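Local coordinates for protein argonaute (Methanocaldococcus jannaschii, PDB 5G5S) that uses short single-stranded DNA guides to bind complementary target DNA and slice it, possibly in defence against invading genetic elements, at residues R158-F170 and A251-E263. Residues are numbered along the deposited sequence; the frame is centred on the assembly and turned at random.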
loop_
_atom_site.group_PDB
_atom_site.type_symbol
_atom_site.label_atom_id
_atom_site.label_comp_id
_atom_site.label_asym_id
_atom_site.label_seq_id
_atom_site.Cartn_x
_atom_site.Cartn_y
_atom_site.Cartn_z
ATOM N N ARG A 158 8.685 -3.170 -16.774
ATOM C CA ARG A 158 9.057 -3.354 -15.373
ATOM C C ARG A 158 10.299 -4.186 -15.149
ATOM O O ARG A 158 10.620 -5.067 -15.945
ATOM C CB ARG A 158 7.877 -3.916 -14.573
ATOM C CG ARG A 158 7.691 -3.209 -13.251
ATOM C CD ARG A 158 6.322 -2.578 -13.159
ATOM N NE ARG A 158 5.362 -3.469 -12.512
ATOM C CZ ARG A 158 5.126 -3.497 -11.203
ATOM N NH1 ARG A 158 5.794 -2.693 -10.382
ATOM N NH2 ARG A 158 4.226 -4.334 -10.702
ATOM N N HIS A 159 11.001 -3.891 -14.049
ATOM C CA HIS A 159 12.196 -4.610 -13.635
ATOM C C HIS A 159 11.921 -5.314 -12.327
ATOM O O HIS A 159 11.516 -4.685 -11.350
ATOM C CB HIS A 159 13.409 -3.680 -13.531
ATOM C CG HIS A 159 13.756 -3.016 -14.824
ATOM N ND1 HIS A 159 14.553 -3.641 -15.765
ATOM C CD2 HIS A 159 13.373 -1.812 -15.303
ATOM C CE1 HIS A 159 14.653 -2.789 -16.771
ATOM N NE2 HIS A 159 13.952 -1.678 -16.544
ATOM N N THR A 160 12.071 -6.641 -12.344
ATOM C CA THR A 160 11.882 -7.512 -11.188
ATOM C C THR A 160 13.228 -8.053 -10.749
ATOM O O THR A 160 13.934 -8.677 -11.536
ATOM C CB THR A 160 10.766 -8.558 -11.425
ATOM O OG1 THR A 160 10.672 -9.408 -10.284
ATOM C CG2 THR A 160 10.972 -9.400 -12.687
ATOM N N ALA A 161 13.619 -7.734 -9.517
ATOM C CA ALA A 161 14.884 -8.178 -8.949
ATOM C C ALA A 161 14.665 -9.249 -7.891
ATOM O O ALA A 161 13.684 -9.206 -7.136
ATOM C CB ALA A 161 15.650 -7.007 -8.360
ATOM N N SER A 162 15.568 -10.228 -7.860
ATOM C CA SER A 162 15.515 -11.313 -6.893
ATOM C C SER A 162 16.835 -11.475 -6.136
ATOM O O SER A 162 17.919 -11.448 -6.739
ATOM C CB SER A 162 15.068 -12.623 -7.540
ATOM O OG SER A 162 15.763 -12.884 -8.745
ATOM N N ILE A 163 16.737 -11.607 -4.805
ATOM C CA ILE A 163 17.900 -11.819 -3.944
ATOM C C ILE A 163 18.289 -13.284 -4.121
ATOM O O ILE A 163 17.482 -14.173 -3.854
ATOM C CB ILE A 163 17.620 -11.442 -2.467
ATOM C CG1 ILE A 163 16.905 -10.058 -2.335
ATOM C CG2 ILE A 163 18.887 -11.565 -1.617
ATOM C CD1 ILE A 163 17.747 -8.813 -1.916
ATOM N N THR A 164 19.489 -13.518 -4.667
ATOM C CA THR A 164 20.013 -14.858 -4.962
ATOM C C THR A 164 20.335 -15.661 -3.689
ATOM O O THR A 164 20.131 -16.880 -3.661
ATOM C CB THR A 164 21.126 -14.789 -6.013
ATOM O OG1 THR A 164 22.131 -13.876 -5.572
ATOM C CG2 THR A 164 20.596 -14.360 -7.387
ATOM N N LYS A 165 20.791 -14.960 -2.631
ATOM C CA LYS A 165 21.026 -15.542 -1.306
ATOM C C LYS A 165 19.621 -15.763 -0.738
ATOM O O LYS A 165 18.799 -14.841 -0.792
ATOM C CB LYS A 165 21.821 -14.561 -0.408
ATOM C CG LYS A 165 22.212 -15.132 0.961
ATOM C CD LYS A 165 22.541 -14.039 1.975
ATOM C CE LYS A 165 23.987 -13.602 1.954
ATOM N NZ LYS A 165 24.228 -12.457 2.870
ATOM N N HIS A 166 19.326 -16.981 -0.251
ATOM C CA HIS A 166 18.001 -17.317 0.278
ATOM C C HIS A 166 17.547 -16.480 1.481
ATOM O O HIS A 166 18.368 -15.887 2.181
ATOM C CB HIS A 166 17.901 -18.799 0.580
ATOM C CG HIS A 166 18.733 -19.204 1.742
ATOM N ND1 HIS A 166 20.013 -19.691 1.567
ATOM C CD2 HIS A 166 18.456 -19.154 3.063
ATOM C CE1 HIS A 166 20.454 -19.972 2.778
ATOM N NE2 HIS A 166 19.558 -19.644 3.713
ATOM N N LEU A 167 16.231 -16.480 1.729
ATOM C CA LEU A 167 15.568 -15.721 2.781
ATOM C C LEU A 167 16.115 -15.893 4.217
ATOM O O LEU A 167 16.310 -14.878 4.886
ATOM C CB LEU A 167 14.034 -15.870 2.665
ATOM C CG LEU A 167 13.115 -15.094 3.608
ATOM C CD1 LEU A 167 13.378 -13.600 3.565
ATOM C CD2 LEU A 167 11.667 -15.376 3.276
ATOM N N TRP A 168 16.420 -17.135 4.658
ATOM C CA TRP A 168 16.966 -17.398 6.004
ATOM C C TRP A 168 18.378 -16.841 6.248
ATOM O O TRP A 168 18.597 -16.210 7.289
ATOM C CB TRP A 168 16.842 -18.880 6.401
ATOM C CG TRP A 168 17.241 -19.221 7.817
ATOM C CD1 TRP A 168 18.098 -20.210 8.208
ATOM C CD2 TRP A 168 16.800 -18.573 9.027
ATOM N NE1 TRP A 168 18.206 -20.232 9.580
ATOM C CE2 TRP A 168 17.419 -19.240 10.108
ATOM C CE3 TRP A 168 15.929 -17.503 9.304
ATOM C CZ2 TRP A 168 17.193 -18.873 11.446
ATOM C CZ3 TRP A 168 15.742 -17.112 10.623
ATOM C CH2 TRP A 168 16.353 -17.805 11.678
ATOM N N ASP A 169 19.329 -17.058 5.305
ATOM C CA ASP A 169 20.699 -16.532 5.435
ATOM C C ASP A 169 20.697 -15.033 5.257
ATOM O O ASP A 169 21.476 -14.333 5.913
ATOM C CB ASP A 169 21.669 -17.150 4.405
ATOM C CG ASP A 169 22.359 -18.439 4.827
ATOM O OD1 ASP A 169 21.729 -19.244 5.558
ATOM O OD2 ASP A 169 23.478 -18.705 4.323
ATOM N N PHE A 170 19.812 -14.535 4.368
ATOM C CA PHE A 170 19.675 -13.119 4.081
ATOM C C PHE A 170 19.299 -12.350 5.344
ATOM O O PHE A 170 19.882 -11.292 5.610
ATOM C CB PHE A 170 18.671 -12.893 2.934
ATOM C CG PHE A 170 18.526 -11.447 2.544
ATOM C CD1 PHE A 170 19.472 -10.832 1.731
ATOM C CD2 PHE A 170 17.485 -10.678 3.044
ATOM C CE1 PHE A 170 19.354 -9.481 1.393
ATOM C CE2 PHE A 170 17.377 -9.329 2.714
ATOM C CZ PHE A 170 18.302 -8.742 1.877
ATOM N N ALA A 251 9.733 -22.958 4.630
ATOM C CA ALA A 251 11.051 -22.951 5.267
ATOM C C ALA A 251 11.853 -21.778 4.653
ATOM O O ALA A 251 12.205 -21.858 3.471
ATOM C CB ALA A 251 11.757 -24.278 5.038
ATOM N N PRO A 252 12.086 -20.659 5.410
ATOM C CA PRO A 252 12.791 -19.489 4.837
ATOM C C PRO A 252 14.079 -19.744 4.051
ATOM O O PRO A 252 14.381 -18.975 3.143
ATOM C CB PRO A 252 12.997 -18.561 6.041
ATOM C CG PRO A 252 12.713 -19.399 7.247
ATOM C CD PRO A 252 11.687 -20.385 6.804
ATOM N N GLN A 253 14.795 -20.845 4.354
ATOM C CA GLN A 253 16.006 -21.281 3.648
ATOM C C GLN A 253 15.697 -21.672 2.188
ATOM O O GLN A 253 16.568 -21.554 1.328
ATOM C CB GLN A 253 16.655 -22.473 4.386
ATOM C CG GLN A 253 18.145 -22.674 4.084
ATOM C CD GLN A 253 18.822 -23.783 4.869
ATOM O OE1 GLN A 253 18.455 -24.118 6.001
ATOM N NE2 GLN A 253 19.891 -24.324 4.309
ATOM N N PHE A 254 14.460 -22.145 1.925
ATOM C CA PHE A 254 13.996 -22.616 0.620
ATOM C C PHE A 254 13.405 -21.521 -0.279
ATOM O O PHE A 254 13.110 -21.794 -1.448
ATOM C CB PHE A 254 12.966 -23.759 0.802
ATOM C CG PHE A 254 13.371 -25.011 1.564
ATOM C CD1 PHE A 254 14.683 -25.200 1.995
ATOM C CD2 PHE A 254 12.441 -26.006 1.840
ATOM C CE1 PHE A 254 15.048 -26.351 2.696
ATOM C CE2 PHE A 254 12.810 -27.160 2.539
ATOM C CZ PHE A 254 14.110 -27.322 2.963
ATOM N N CYS A 255 13.224 -20.296 0.255
ATOM C CA CYS A 255 12.611 -19.183 -0.472
ATOM C C CYS A 255 13.587 -18.045 -0.797
ATOM O O CYS A 255 14.633 -17.912 -0.151
ATOM C CB CYS A 255 11.385 -18.660 0.280
ATOM S SG CYS A 255 10.406 -19.946 1.106
ATOM N N ASN A 256 13.203 -17.202 -1.784
ATOM C CA ASN A 256 13.952 -16.015 -2.210
ATOM C C ASN A 256 13.073 -14.792 -2.312
ATOM O O ASN A 256 11.977 -14.871 -2.865
ATOM C CB ASN A 256 14.620 -16.237 -3.548
ATOM C CG ASN A 256 15.656 -17.305 -3.508
ATOM O OD1 ASN A 256 15.341 -18.490 -3.570
ATOM N ND2 ASN A 256 16.907 -16.897 -3.363
ATOM N N LEU A 257 13.586 -13.644 -1.838
ATOM C CA LEU A 257 12.900 -12.357 -1.906
ATOM C C LEU A 257 12.844 -11.856 -3.338
ATOM O O LEU A 257 13.817 -11.991 -4.076
ATOM C CB LEU A 257 13.586 -11.312 -1.030
ATOM C CG LEU A 257 13.350 -11.431 0.455
ATOM C CD1 LEU A 257 14.459 -10.780 1.200
ATOM C CD2 LEU A 257 12.001 -10.831 0.864
ATOM N N VAL A 258 11.679 -11.338 -3.741
ATOM C CA VAL A 258 11.442 -10.795 -5.083
ATOM C C VAL A 258 10.759 -9.437 -4.932
ATOM O O VAL A 258 9.828 -9.291 -4.144
ATOM C CB VAL A 258 10.682 -11.775 -6.027
ATOM C CG1 VAL A 258 10.260 -11.093 -7.328
ATOM C CG2 VAL A 258 11.537 -12.984 -6.357
ATOM N N PHE A 259 11.253 -8.438 -5.646
ATOM C CA PHE A 259 10.691 -7.093 -5.586
ATOM C C PHE A 259 10.845 -6.368 -6.914
ATOM O O PHE A 259 11.637 -6.783 -7.765
ATOM C CB PHE A 259 11.349 -6.276 -4.444
ATOM C CG PHE A 259 12.857 -6.192 -4.532
ATOM C CD1 PHE A 259 13.472 -5.164 -5.239
ATOM C CD2 PHE A 259 13.661 -7.146 -3.918
ATOM C CE1 PHE A 259 14.861 -5.099 -5.339
ATOM C CE2 PHE A 259 15.052 -7.087 -4.031
ATOM C CZ PHE A 259 15.641 -6.061 -4.738
ATOM N N TYR A 260 10.125 -5.243 -7.057
ATOM C CA TYR A 260 10.210 -4.381 -8.229
ATOM C C TYR A 260 11.144 -3.240 -7.902
ATOM O O TYR A 260 11.114 -2.728 -6.777
ATOM C CB TYR A 260 8.822 -3.874 -8.653
ATOM C CG TYR A 260 7.848 -4.998 -8.919
ATOM C CD1 TYR A 260 7.923 -5.750 -10.087
ATOM C CD2 TYR A 260 6.882 -5.344 -7.981
ATOM C CE1 TYR A 260 7.062 -6.823 -10.312
ATOM C CE2 TYR A 260 6.003 -6.404 -8.202
ATOM C CZ TYR A 260 6.098 -7.143 -9.370
ATOM O OH TYR A 260 5.235 -8.192 -9.592
ATOM N N MET A 261 11.996 -2.862 -8.877
ATOM C CA MET A 261 12.963 -1.762 -8.769
ATOM C C MET A 261 12.266 -0.420 -8.552
ATOM O O MET A 261 12.833 0.455 -7.902
ATOM C CB MET A 261 13.882 -1.697 -10.006
ATOM C CG MET A 261 14.775 -2.927 -10.193
ATOM S SD MET A 261 15.879 -3.341 -8.812
ATOM C CE MET A 261 17.076 -2.018 -8.928
ATOM N N ASP A 262 11.033 -0.273 -9.089
ATOM C CA ASP A 262 10.180 0.920 -8.981
ATOM C C ASP A 262 9.341 0.938 -7.690
ATOM O O ASP A 262 8.690 1.946 -7.394
ATOM C CB ASP A 262 9.298 1.087 -10.236
ATOM C CG ASP A 262 8.513 -0.148 -10.652
ATOM O OD1 ASP A 262 9.133 -1.233 -10.797
ATOM O OD2 ASP A 262 7.301 -0.014 -10.924
ATOM N N GLU A 263 9.377 -0.168 -6.916
ATOM C CA GLU A 263 8.689 -0.305 -5.626
ATOM C C GLU A 263 9.649 0.022 -4.471
ATOM O O GLU A 263 9.213 0.128 -3.323
ATOM C CB GLU A 263 8.100 -1.717 -5.461
#
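Arg158 lies over Tyr260 and bonds Asp262 beside the end of strand 255-260. Beyond CB, its CG and CD pass along the Asp262 carboxylate, Arg158 CD lying 3.5 Å from Asp262 OD2. Bends at chi2 and chi3 (121° and 93°) turn the guanidinium flat over the Tyr260 ring, the planes 20° apart, in a cation-pi stack with Arg158 CZ above the ring face. NH2 lies over the ring, whereas Arg158 NH1 sits above Tyr260 CG and also gives a salt-bridging hydrogen bond to Asp262 OD2 (3.1 Å), on the syn side but tilted out of the carboxylate plane.

Next to this cluster, strands 158-163 and 255-260 pair through the reciprocal hydrogen bonds of Ala161 and Phe259, with Ala161 N to Phe259 O at 2.8 Å. Ala161 CB also packs off-centre on the Phe259 ring, and Ile163 CD1 meets its edge. Where the chain turns into helix 167-170, Asn256 ND2 bonds Ile163 O (2.8 Å) in the carbonyl plane, and Leu167 N bonds Cys255 O (2.9 Å). Leu167 CD1 and the Phe170 ring close on Leu257, while Gln253 CG lies over the His166 ring. Strand 255-260 is thus paired with the end of strand 150-163, which carries guide-contacting His159, and with helix 167-170. Unlike the largely apolar helix end, the Arg158 end is charged: stack and NH1 bond together fix the guanidinium's rotation, and Asn634 also holds Asp262 OD2.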